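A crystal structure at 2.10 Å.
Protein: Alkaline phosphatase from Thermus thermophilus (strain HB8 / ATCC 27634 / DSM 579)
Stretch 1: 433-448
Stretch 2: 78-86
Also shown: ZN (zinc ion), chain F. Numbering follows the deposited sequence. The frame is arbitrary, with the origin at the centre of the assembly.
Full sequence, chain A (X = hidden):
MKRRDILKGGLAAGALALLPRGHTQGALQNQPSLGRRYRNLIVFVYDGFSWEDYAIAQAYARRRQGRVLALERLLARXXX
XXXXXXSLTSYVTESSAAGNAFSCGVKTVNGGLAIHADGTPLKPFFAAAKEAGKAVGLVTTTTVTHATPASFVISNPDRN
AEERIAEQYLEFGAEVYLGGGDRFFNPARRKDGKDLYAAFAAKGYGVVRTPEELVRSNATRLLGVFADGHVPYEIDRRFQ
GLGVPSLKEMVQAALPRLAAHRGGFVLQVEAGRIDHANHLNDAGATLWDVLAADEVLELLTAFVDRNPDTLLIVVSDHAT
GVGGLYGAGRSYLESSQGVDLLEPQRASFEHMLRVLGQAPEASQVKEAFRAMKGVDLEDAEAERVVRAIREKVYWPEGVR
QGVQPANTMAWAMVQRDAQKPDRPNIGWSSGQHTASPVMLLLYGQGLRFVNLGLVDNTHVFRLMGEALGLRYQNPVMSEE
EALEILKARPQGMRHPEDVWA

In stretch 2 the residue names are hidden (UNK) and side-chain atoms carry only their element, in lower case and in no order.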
# COMPACT_ATOMS: atom_id res chain seq x y z
N HIS A 433 5.27 3.20 -11.42
CA HIS A 433 4.18 3.61 -10.53
C HIS A 433 3.13 2.51 -10.41
O HIS A 433 2.99 1.65 -11.29
CB HIS A 433 3.47 4.85 -11.05
CG HIS A 433 4.37 5.99 -11.32
ND1 HIS A 433 3.94 7.16 -11.91
CD2 HIS A 433 5.70 6.15 -11.09
CE1 HIS A 433 4.97 7.99 -12.04
NE2 HIS A 433 6.04 7.40 -11.56
N THR A 434 2.40 2.54 -9.31
CA THR A 434 1.29 1.62 -9.10
C THR A 434 0.02 2.42 -8.83
O THR A 434 0.04 3.65 -8.68
CB THR A 434 1.56 0.64 -7.96
OG1 THR A 434 1.62 1.36 -6.71
CG2 THR A 434 2.87 -0.13 -8.17
N ALA A 435 -1.10 1.71 -8.77
CA ALA A 435 -2.43 2.30 -8.73
C ALA A 435 -2.98 2.49 -7.32
O ALA A 435 -4.09 3.01 -7.16
CB ALA A 435 -3.41 1.40 -9.49
N SER A 436 -2.24 2.08 -6.32
CA SER A 436 -2.70 2.16 -4.94
C SER A 436 -3.14 3.57 -4.55
O SER A 436 -2.45 4.56 -4.86
CB SER A 436 -1.53 1.73 -4.02
OG SER A 436 -1.80 2.12 -2.68
N PRO A 437 -4.19 3.72 -3.77
CA PRO A 437 -4.43 5.02 -3.12
C PRO A 437 -3.34 5.31 -2.10
O PRO A 437 -2.72 4.41 -1.54
CB PRO A 437 -5.80 4.85 -2.46
CG PRO A 437 -6.02 3.37 -2.37
CD PRO A 437 -5.26 2.75 -3.49
N VAL A 438 -3.06 6.60 -1.90
CA VAL A 438 -1.91 7.02 -1.10
C VAL A 438 -2.29 8.14 -0.13
O VAL A 438 -3.43 8.62 -0.11
CB VAL A 438 -0.73 7.46 -2.00
CG1 VAL A 438 -0.19 6.24 -2.73
CG2 VAL A 438 -1.21 8.53 -2.97
N MET A 439 -1.30 8.52 0.66
CA MET A 439 -1.49 9.39 1.82
C MET A 439 -1.94 10.80 1.46
O MET A 439 -1.40 11.44 0.57
CB MET A 439 -0.17 9.48 2.57
CG MET A 439 -0.12 10.49 3.69
SD MET A 439 1.52 10.52 4.43
CE MET A 439 2.45 11.43 3.28
N LEU A 440 -2.90 11.30 2.25
CA LEU A 440 -3.25 12.72 2.28
C LEU A 440 -3.42 13.13 3.74
O LEU A 440 -4.21 12.50 4.47
CB LEU A 440 -4.54 13.01 1.53
CG LEU A 440 -5.23 14.36 1.72
CD1 LEU A 440 -4.39 15.57 1.23
CD2 LEU A 440 -6.52 14.33 0.96
N LEU A 441 -2.71 14.18 4.15
CA LEU A 441 -2.65 14.57 5.55
C LEU A 441 -2.72 16.08 5.69
O LEU A 441 -2.05 16.81 4.95
CB LEU A 441 -1.35 14.07 6.19
CG LEU A 441 -0.80 14.67 7.49
CD1 LEU A 441 -1.60 14.19 8.66
CD2 LEU A 441 0.65 14.22 7.66
N LEU A 442 -3.49 16.55 6.67
CA LEU A 442 -3.70 17.96 6.93
C LEU A 442 -3.13 18.35 8.28
O LEU A 442 -3.44 17.72 9.30
CB LEU A 442 -5.17 18.33 6.90
CG LEU A 442 -5.92 17.94 5.62
CD1 LEU A 442 -7.42 18.27 5.76
CD2 LEU A 442 -5.33 18.68 4.47
N TYR A 443 -2.33 19.40 8.31
CA TYR A 443 -1.69 19.83 9.55
C TYR A 443 -2.00 21.30 9.71
O TYR A 443 -1.44 22.16 9.00
CB TYR A 443 -0.18 19.57 9.54
CG TYR A 443 0.46 19.90 10.88
CD1 TYR A 443 0.87 21.19 11.18
CD2 TYR A 443 0.60 18.93 11.85
CE1 TYR A 443 1.43 21.50 12.41
CE2 TYR A 443 1.17 19.23 13.07
CZ TYR A 443 1.59 20.52 13.34
OH TYR A 443 2.15 20.79 14.57
N GLY A 444 -2.90 21.59 10.61
CA GLY A 444 -3.35 22.96 10.79
C GLY A 444 -4.21 23.08 12.02
O GLY A 444 -4.57 22.09 12.67
N GLN A 445 -4.52 24.35 12.33
CA GLN A 445 -5.30 24.68 13.51
C GLN A 445 -6.77 24.50 13.20
O GLN A 445 -7.25 24.96 12.16
CB GLN A 445 -5.01 26.12 13.93
CG GLN A 445 -5.88 26.63 15.08
CD GLN A 445 -5.41 27.98 15.60
OE1 GLN A 445 -5.96 29.03 15.25
NE2 GLN A 445 -4.37 27.96 16.45
N GLY A 446 -7.47 23.81 14.09
CA GLY A 446 -8.92 23.78 14.03
C GLY A 446 -9.53 22.77 13.09
O GLY A 446 -10.67 22.95 12.67
N LEU A 447 -8.82 21.70 12.78
CA LEU A 447 -9.26 20.73 11.80
C LEU A 447 -9.74 19.46 12.44
O LEU A 447 -9.98 18.47 11.74
CB LEU A 447 -8.12 20.42 10.83
CG LEU A 447 -7.70 21.61 9.98
CD1 LEU A 447 -6.54 21.23 9.11
CD2 LEU A 447 -8.87 22.11 9.13
N ARG A 448 -9.92 19.46 13.76
CA ARG A 448 -10.16 18.20 14.47
C ARG A 448 -11.38 17.44 13.94
O ARG A 448 -11.42 16.20 14.02
CB ARG A 448 -10.33 18.49 15.97
CG ARG A 448 -11.57 19.32 16.28
CD ARG A 448 -11.73 19.63 17.79
NE ARG A 448 -11.37 18.53 18.69
CZ ARG A 448 -11.89 18.35 19.91
NH1 ARG A 448 -12.80 19.19 20.39
NH2 ARG A 448 -11.48 17.33 20.66
N UNK A 78 -3.30 13.79 13.42
CA UNK A 78 -3.96 14.81 12.63
C UNK A 78 -4.79 14.19 11.54
O UNK A 78 -4.62 13.02 11.20
c UNK A 78 -1.19 16.38 13.78
o UNK A 78 -0.99 19.19 16.11
c UNK A 78 -3.06 17.79 13.49
c UNK A 78 -1.44 18.33 15.12
c UNK A 78 -0.72 17.21 14.77
c UNK A 78 -2.36 16.66 13.12
c UNK A 78 -2.90 15.76 12.05
c UNK A 78 -2.61 18.61 14.48
N UNK A 79 -5.74 14.95 10.98
CA UNK A 79 -6.64 14.36 9.98
C UNK A 79 -5.87 13.83 8.79
O UNK A 79 -5.08 14.55 8.17
c UNK A 79 -7.48 16.47 10.73
c UNK A 79 -6.06 16.36 11.23
c UNK A 79 -7.55 15.54 9.58
N UNK A 80 -6.12 12.56 8.46
CA UNK A 80 -5.52 12.05 7.24
C UNK A 80 -6.44 11.01 6.62
O UNK A 80 -7.35 10.46 7.26
o UNK A 80 -4.05 9.12 8.01
c UNK A 80 -4.11 11.47 7.44
c UNK A 80 -4.06 10.32 8.41
n UNK A 80 -3.98 10.65 9.69
N UNK A 81 -6.24 10.84 5.33
CA UNK A 81 -7.01 9.91 4.54
C UNK A 81 -6.19 9.51 3.32
O UNK A 81 -4.98 9.44 3.34
N UNK A 82 -6.94 9.25 2.25
CA UNK A 82 -6.43 8.55 1.10
C UNK A 82 -6.89 9.27 -0.16
O UNK A 82 -8.05 9.71 -0.22
c UNK A 82 -6.50 6.15 2.15
c UNK A 82 -5.01 6.03 2.14
c UNK A 82 -6.95 7.12 1.06
c UNK A 82 -7.19 4.79 1.96
N UNK A 83 -6.01 9.35 -1.16
CA UNK A 83 -6.44 9.83 -2.46
C UNK A 83 -6.32 8.72 -3.51
O UNK A 83 -5.35 7.96 -3.53
c UNK A 83 -3.40 11.87 -3.59
c UNK A 83 -5.66 11.07 -2.92
c UNK A 83 -6.11 12.32 -2.15
c UNK A 83 -4.15 10.85 -2.79
N UNK A 84 -7.31 8.68 -4.41
CA UNK A 84 -7.18 7.94 -5.66
C UNK A 84 -6.32 8.74 -6.64
O UNK A 84 -6.46 9.96 -6.77
o UNK A 84 -8.47 5.38 -5.45
c UNK A 84 -8.56 7.65 -6.26
c UNK A 84 -9.17 6.37 -5.73
n UNK A 84 -10.49 6.37 -5.57
N UNK A 85 -5.40 8.04 -7.33
CA UNK A 85 -4.40 8.71 -8.14
C UNK A 85 -4.59 8.49 -9.63
O UNK A 85 -3.79 9.02 -10.42
c UNK A 85 -3.01 8.23 -7.75
o UNK A 85 -2.96 6.79 -7.94
c UNK A 85 -2.74 8.57 -6.31
N UNK A 86 -5.56 7.70 -10.04
CA UNK A 86 -5.72 7.43 -11.46
C UNK A 86 -5.91 8.71 -12.27
O UNK A 86 -6.50 9.70 -11.83
c UNK A 86 -9.86 6.47 -9.41
o UNK A 86 -11.98 7.53 -9.56
c UNK A 86 -10.39 7.87 -11.27
c UNK A 86 -8.62 6.23 -9.94
c UNK A 86 -10.74 7.29 -10.09
c UNK A 86 -9.12 7.61 -11.80
c UNK A 86 -8.22 6.81 -11.13
c UNK A 86 -6.87 6.48 -11.71
ZN ZN F . 8.05 8.21 -11.34
O HOH W 1 -5.78 5.18 -6.79
O HOH W 2 -0.88 5.36 -6.81
O HOH W 3 -1.85 5.87 -10.28

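Position 78 carries one carbon leading to a six-carbon ring that bears one oxygen. Its CB lies 3.4 Å from Leu-442 O, and the ring presents a face to the edge of the Tyr-443 ring, with centroids 4.5 Å apart and planes at 54°. This is Tyr-78; its CE1 comes within 3.2 Å of Tyr-443 CE2.

Position 79 has three carbons closing a ring onto its own backbone nitrogen. A ring carbon approaches Leu-447 O, while the backbone O accepts a hydrogen bond from Leu-442 N (3.0 Å, 169°). It is Pro-79, whose CG lies 3.4 Å from Leu-447 O.

At position 80 there are two carbons, the second holding one oxygen and one nitrogen: a short amide. CB packs 3.9 Å from Leu-441 CD1, whereas the end of the side chain leads away from stretch 1. In Asn-80, ND2 donates to Tyr-78 O at 2.9 Å.

Position 81 has no side-chain atoms. Its N donates to Leu-440 O (2.8 Å), and Leu-440 N donates to its O (3.0 Å), a closed antiparallel pair. It is Gly-81.

Position 82 shows four carbons forked at the second. Its CB lies 4.3 Å from Pro-437 CB, and its CA lies 3.2 Å from Val-438 O in a CA-H...O contact. The fork makes it Leu-82.

Position 83 also has four carbons, but forked at the first with one arm two carbons long. Side-chain carbons meet Val-438 and Leu-440. In Ile-83, CG1 meets Val-438 CG2 and CG2 meets Leu-440 CD2, both at 3.7 Å.

Position 84 repeats the two-carbon amide. Its CA-to-CB bond points away, yet the end returns toward Pro-437. This is Asn-84, with OD1 4.0 Å from Pro-437 CB.

Position 85 has one carbon carrying an oxygen and a carbon, the latter touching Val-438. In Thr-85, CG2 lies 3.7 Å from Val-438 CG2; OG1 donates to water 2 (2.8 Å), which donates to Ser-436 O (2.6 Å).

Position 86 has one carbon and a six-carbon ring bearing oxygen. Nothing of it reaches stretch 1. It is Tyr-86.

The contact is antiparallel strand pairing. Val-438 N donates to Ile-83 O (3.1 Å) and Ile-83 N to Val-438 O (2.9 Å); Leu-440 and Gly-81 are likewise doubly bonded, and the Leu-442 bond extends the ladder. Val-438, Leu-440 and Ile-83 pack on one face, Leu-441 and Asn-80 on the other. Aromatic packing at Tyr-78 and bridging water near Thr-85 continue the association beyond the paired strands. The whole contact buries 860 Å², both sides summed.

Stretch 2 78-86: YPNGLINTY
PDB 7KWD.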